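Local coordinates for protein deoxyhypusine synthase, putative (Entamoeba histolytica, PDB 7L9R) that probably acts as a deoxyhypusine synthase, an NAD-dependent transferase that starts hypusine formation on a lysine of the translation factor eIF5A, at residues 187-192 with 242-247; 116-121 with 215-220. All coordinates share one frame; numbering follows the deposited sequence.

Interaction 1: residues 187-192 with 242-247; sequences FTPSQL and LMVDLV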
loop_
_atom_site.group_PDB
_atom_site.type_symbol
_atom_site.label_atom_id
_atom_site.label_comp_id
_atom_site.label_asym_id
_atom_site.label_seq_id
_atom_site.Cartn_x
_atom_site.Cartn_y
_atom_site.Cartn_z
ATOM N N PHE B 187 -11.987 34.687 14.265
ATOM C CA PHE B 187 -10.651 34.586 13.701
ATOM C C PHE B 187 -10.579 33.435 12.698
ATOM O O PHE B 187 -11.352 32.478 12.761
ATOM C CB PHE B 187 -9.639 34.373 14.824
ATOM C CG PHE B 187 -9.565 35.518 15.782
ATOM C CD1 PHE B 187 -8.813 36.640 15.478
ATOM C CD2 PHE B 187 -10.311 35.509 16.951
ATOM C CE1 PHE B 187 -8.754 37.713 16.356
ATOM C CE2 PHE B 187 -10.269 36.585 17.828
ATOM C CZ PHE B 187 -9.487 37.685 17.530
ATOM N N THR B 188 -9.636 33.532 11.763
ATOM C CA THR B 188 -9.374 32.396 10.895
ATOM C C THR B 188 -8.142 31.654 11.381
ATOM O O THR B 188 -7.363 32.183 12.176
ATOM C CB THR B 188 -9.169 32.846 9.445
ATOM O OG1 THR B 188 -7.875 33.439 9.303
ATOM C CG2 THR B 188 -10.231 33.848 9.047
ATOM N N PRO B 189 -7.936 30.408 10.946
ATOM C CA PRO B 189 -6.707 29.704 11.352
ATOM C C PRO B 189 -5.434 30.450 10.990
ATOM O O PRO B 189 -4.542 30.588 11.839
ATOM C CB PRO B 189 -6.824 28.364 10.619
ATOM C CG PRO B 189 -8.291 28.140 10.529
ATOM C CD PRO B 189 -8.901 29.497 10.302
ATOM N N SER B 190 -5.339 30.976 9.766
ATOM C CA SER B 190 -4.118 31.669 9.364
ATOM C C SER B 190 -3.869 32.896 10.235
ATOM O O SER B 190 -2.717 33.209 10.560
ATOM C CB SER B 190 -4.190 32.074 7.891
ATOM O OG SER B 190 -5.002 33.224 7.722
ATOM N N GLN B 191 -4.939 33.597 10.633
ATOM C CA GLN B 191 -4.777 34.736 11.531
ATOM C C GLN B 191 -4.289 34.300 12.908
ATOM O O GLN B 191 -3.400 34.935 13.484
ATOM C CB GLN B 191 -6.091 35.501 11.673
ATOM C CG GLN B 191 -6.595 36.153 10.409
ATOM C CD GLN B 191 -7.997 36.715 10.589
ATOM O OE1 GLN B 191 -8.584 36.620 11.674
ATOM N NE2 GLN B 191 -8.540 37.305 9.527
ATOM N N LEU B 192 -4.869 33.227 13.453
ATOM C CA LEU B 192 -4.426 32.711 14.745
ATOM C C LEU B 192 -2.970 32.279 14.693
ATOM O O LEU B 192 -2.225 32.453 15.666
ATOM C CB LEU B 192 -5.314 31.537 15.171
ATOM C CG LEU B 192 -6.770 31.883 15.509
ATOM C CD1 LEU B 192 -7.551 30.626 15.845
ATOM C CD2 LEU B 192 -6.835 32.875 16.663
ATOM N N LEU B 242 -14.056 31.900 21.861
ATOM C CA LEU B 242 -13.333 31.936 20.599
ATOM C C LEU B 242 -14.141 31.246 19.506
ATOM O O LEU B 242 -14.734 30.185 19.721
ATOM C CB LEU B 242 -11.970 31.262 20.756
ATOM C CG LEU B 242 -11.087 31.161 19.513
ATOM C CD1 LEU B 242 -10.644 32.537 19.043
ATOM C CD2 LEU B 242 -9.880 30.273 19.796
ATOM N N MET B 243 -14.167 31.861 18.328
ATOM C CA MET B 243 -14.802 31.294 17.149
ATOM C C MET B 243 -13.770 31.206 16.032
ATOM O O MET B 243 -12.877 32.052 15.925
ATOM C CB MET B 243 -15.998 32.142 16.732
ATOM C CG MET B 243 -17.060 32.189 17.810
ATOM S SD MET B 243 -18.496 33.203 17.430
ATOM C CE MET B 243 -17.719 34.634 16.694
ATOM N N VAL B 244 -13.883 30.170 15.204
ATOM C CA VAL B 244 -12.919 29.920 14.138
ATOM C C VAL B 244 -13.677 29.815 12.823
ATOM O O VAL B 244 -14.445 28.866 12.616
ATOM C CB VAL B 244 -12.080 28.659 14.386
ATOM C CG1 VAL B 244 -11.199 28.364 13.181
ATOM C CG2 VAL B 244 -11.211 28.821 15.628
ATOM N N ASP B 245 -13.472 30.791 11.942
ATOM C CA ASP B 245 -14.087 30.800 10.625
ATOM C C ASP B 245 -13.143 30.203 9.592
ATOM O O ASP B 245 -11.938 30.474 9.599
ATOM C CB ASP B 245 -14.470 32.212 10.194
ATOM C CG ASP B 245 -14.905 32.272 8.739
ATOM O OD1 ASP B 245 -15.741 31.433 8.331
ATOM O OD2 ASP B 245 -14.393 33.134 7.995
ATOM N N LEU B 246 -13.701 29.388 8.701
ATOM C CA LEU B 246 -12.926 28.779 7.632
ATOM C C LEU B 246 -13.141 29.447 6.280
ATOM O O LEU B 246 -12.320 29.256 5.378
ATOM C CB LEU B 246 -13.270 27.284 7.525
ATOM C CG LEU B 246 -12.196 26.289 7.975
ATOM C CD1 LEU B 246 -11.662 26.603 9.377
ATOM C CD2 LEU B 246 -12.748 24.864 7.901
ATOM N N VAL B 247 -14.217 30.220 6.111
ATOM C CA VAL B 247 -14.533 30.740 4.784
ATOM C C VAL B 247 -13.516 31.793 4.357
ATOM O O VAL B 247 -13.096 31.825 3.193
ATOM C CB VAL B 247 -15.973 31.286 4.738
ATOM C CG1 VAL B 247 -16.287 31.860 3.355
ATOM C CG2 VAL B 247 -16.978 30.196 5.093
#

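Interaction 2: residues 116-121 with 215-220; sequences DYIVTT and ITIFCP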
loop_
_atom_site.group_PDB
_atom_site.type_symbol
_atom_site.label_atom_id
_atom_site.label_comp_id
_atom_site.label_asym_id
_atom_site.label_seq_id
_atom_site.Cartn_x
_atom_site.Cartn_y
_atom_site.Cartn_z
ATOM N N ASP B 116 5.908 31.361 -0.449
ATOM C CA ASP B 116 4.949 32.431 -0.210
ATOM C C ASP B 116 3.784 32.018 0.673
ATOM O O ASP B 116 3.242 32.860 1.396
ATOM C CB ASP B 116 4.407 32.944 -1.545
ATOM C CG ASP B 116 5.519 33.429 -2.464
ATOM O OD1 ASP B 116 6.346 34.254 -2.013
ATOM O OD2 ASP B 116 5.578 32.975 -3.626
ATOM N N TYR B 117 3.396 30.747 0.641
ATOM C CA TYR B 117 2.269 30.250 1.409
ATOM C C TYR B 117 2.579 28.838 1.861
ATOM O O TYR B 117 3.278 28.091 1.173
ATOM C CB TYR B 117 0.964 30.229 0.599
ATOM C CG TYR B 117 0.474 31.580 0.144
ATOM C CD1 TYR B 117 -0.276 32.385 0.992
ATOM C CD2 TYR B 117 0.734 32.042 -1.142
ATOM C CE1 TYR B 117 -0.740 33.617 0.583
ATOM C CE2 TYR B 117 0.273 33.282 -1.565
ATOM C CZ TYR B 117 -0.465 34.065 -0.695
ATOM O OH TYR B 117 -0.941 35.296 -1.091
ATOM N N ILE B 118 2.027 28.470 3.010
ATOM C CA ILE B 118 2.138 27.119 3.538
ATOM C C ILE B 118 0.737 26.575 3.780
ATOM O O ILE B 118 -0.160 27.308 4.211
ATOM C CB ILE B 118 2.975 27.083 4.831
ATOM C CG1 ILE B 118 4.450 27.324 4.512
ATOM C CG2 ILE B 118 2.801 25.760 5.557
ATOM C CD1 ILE B 118 5.331 27.314 5.736
ATOM N N VAL B 119 0.538 25.304 3.455
ATOM C CA VAL B 119 -0.654 24.562 3.840
ATOM C C VAL B 119 -0.189 23.372 4.657
ATOM O O VAL B 119 0.755 22.678 4.262
ATOM C CB VAL B 119 -1.474 24.107 2.620
ATOM C CG1 VAL B 119 -2.739 23.400 3.077
ATOM C CG2 VAL B 119 -1.822 25.293 1.733
ATOM N N THR B 120 -0.799 23.162 5.818
ATOM C CA THR B 120 -0.395 22.031 6.641
ATOM C C THR B 120 -1.619 21.462 7.355
ATOM O O THR B 120 -2.754 21.893 7.130
ATOM C CB THR B 120 0.732 22.426 7.607
ATOM O OG1 THR B 120 1.231 21.247 8.252
ATOM C CG2 THR B 120 0.245 23.422 8.648
ATOM N N THR B 121 -1.381 20.478 8.216
ATOM C CA THR B 121 -2.440 19.662 8.790
ATOM C C THR B 121 -2.446 19.778 10.310
ATOM O O THR B 121 -1.558 20.388 10.917
ATOM C CB THR B 121 -2.266 18.193 8.393
ATOM O OG1 THR B 121 -1.031 17.710 8.934
ATOM C CG2 THR B 121 -2.226 18.059 6.876
ATOM N N ILE B 215 4.440 35.301 5.554
ATOM C CA ILE B 215 4.123 34.067 4.859
ATOM C C ILE B 215 2.917 33.469 5.572
ATOM O O ILE B 215 2.987 33.094 6.749
ATOM C CB ILE B 215 5.329 33.122 4.813
ATOM C CG1 ILE B 215 6.391 33.732 3.880
ATOM C CG2 ILE B 215 4.916 31.735 4.339
ATOM C CD1 ILE B 215 7.800 33.219 4.085
ATOM N N THR B 216 1.795 33.422 4.861
ATOM C CA THR B 216 0.536 32.997 5.451
ATOM C C THR B 216 0.479 31.477 5.502
ATOM O O THR B 216 0.809 30.800 4.521
ATOM C CB THR B 216 -0.631 33.567 4.644
ATOM O OG1 THR B 216 -0.497 34.995 4.568
ATOM C CG2 THR B 216 -1.972 33.215 5.289
ATOM N N ILE B 217 0.064 30.946 6.650
ATOM C CA ILE B 217 -0.008 29.508 6.887
ATOM C C ILE B 217 -1.477 29.123 7.024
ATOM O O ILE B 217 -2.171 29.595 7.933
ATOM C CB ILE B 217 0.787 29.098 8.137
ATOM C CG1 ILE B 217 2.266 29.467 7.978
ATOM C CG2 ILE B 217 0.623 27.607 8.412
ATOM C CD1 ILE B 217 3.101 29.204 9.214
ATOM N N PHE B 218 -1.953 28.285 6.111
ATOM C CA PHE B 218 -3.310 27.766 6.156
ATOM C C PHE B 218 -3.327 26.417 6.862
ATOM O O PHE B 218 -2.429 25.588 6.669
ATOM C CB PHE B 218 -3.882 27.628 4.743
ATOM C CG PHE B 218 -3.961 28.927 4.004
ATOM C CD1 PHE B 218 -5.000 29.810 4.240
ATOM C CD2 PHE B 218 -2.978 29.280 3.091
ATOM C CE1 PHE B 218 -5.073 31.021 3.567
ATOM C CE2 PHE B 218 -3.040 30.493 2.414
ATOM C CZ PHE B 218 -4.091 31.364 2.652
ATOM N N CYS B 219 -4.342 26.214 7.700
ATOM C CA CYS B 219 -4.509 24.968 8.438
ATOM C C CYS B 219 -5.980 24.802 8.797
ATOM O O CYS B 219 -6.374 25.044 9.944
ATOM C CB CYS B 219 -3.629 24.948 9.693
ATOM S SG CYS B 219 -3.622 23.363 10.570
ATOM N N PRO B 220 -6.818 24.387 7.844
ATOM C CA PRO B 220 -8.258 24.282 8.129
ATOM C C PRO B 220 -8.585 23.367 9.296
ATOM O O PRO B 220 -9.585 23.590 9.985
ATOM C CB PRO B 220 -8.832 23.733 6.813
ATOM C CG PRO B 220 -7.836 24.102 5.778
ATOM C CD PRO B 220 -6.498 24.032 6.451
#

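Interaction 1: residues 187-192 with 242-247
F187 and V244 form a single beta bridge just ahead of helix 189-200, whose first turn is closed by a capping box. F187 takes part with both its backbone polar atoms. Its N gives a bent bond to M243 O at 3.2 Å (N-H...O 142°), while its O receives a straighter one from D245 N at 2.8 Å. The packing is tight on the helix side. P189 CD lies 3.3 Å from D245 O, and one side of the proline ring meets two aliphatic branches, its CG being 3.9 Å from both V244 CG1 and L246 CD1. Further along the helix, L192 CD1 meets V244 CG2, and F227 of helix 226-237 touches both L192 and L242. Toward the partly exposed F187 and M243 the side chains touch at fewer points. With CG anti to the carbonyl carbon (chi1 -63°), the F187 ring puts a single atom, CD2, against L242 CD1 at 3.6 Å, the two side chains crossing at about a right angle; the M243 side chain leans on P186 and on S184 of the second subunit instead. That subunit also binds D245 OD1 through its V244 N, tying this loop into the assembly. In the capping box, Q191 N donates to T188 OG1, and Q191 OE1 takes a weak bond from T188 N. T188 OG1 also bonds to D249 OD1, and V247 N approaches D245 OD1 from above the carboxylate plane at 3.0 Å.

Interaction 2: residues 116-121 with 215-220
I118 O takes a short, nearly straight bond from F218 N (2.8 Å, N-H...O 171°), and two more groups crowd the same oxygen: CD2 of the F218 ring and the CA-H of I217, with I217 CA 3.5 Å from I118 O. This is one step of a parallel pairing in which strand 216-218 runs beside strand 117-120, their axes 21° apart. I118 N donates to T216 O in the carbonyl plane, and T120 N to F218 O at 3.0 Å. Side chains alternate between the two faces. On one, Y117 and F218 lie alongside each other and point the same way, Y117 CD1 coming 3.6 Å from F218 CE2, near the plane of the phenylalanine ring and at its edge. T216 CG2 covers one face of that ring toward its rim, and T216 CB meets the tyrosine CD1 at 3.9 Å. On the other face I118 and I217 run side by side, their CG2 branches, each anti to its own backbone N, meeting at 4.0 Å. In the parallel sheet of this chain, whose strand order is that of a Rossmann-type fold, strand 216-218 is outermost and strand 87-93 flanks 117-120 on its far side. Helix 247-258 packs on V119 and F218, while I217 rests on I193 of helix 189-200 and I118 on V110 of helix 102-111.

How the interactions relate
The centres of interactions 1 and 2 are about 13 Å apart, and their segments alternate along the chain. The first turn of helix 189-200 lies against the edge strand 216-218 and the residues just after it: S190 CB lies 3.2 Å from I217 O and P189 CB 3.4 Å from C219 O, while L246 CD1 reaches P220 O at 3.7 Å. D249 of helix 247-258 serves both: it bonds to the S190 hydroxyl beside interaction 1 and touches the F218 ring of interaction 2. Interaction 2 adds the edge strand to the sheet of a Rossmann-type fold, which is consistent with the use of NAD, and interaction 1 packs the start of helix 189-200 on the loop that bonds to the second subunit.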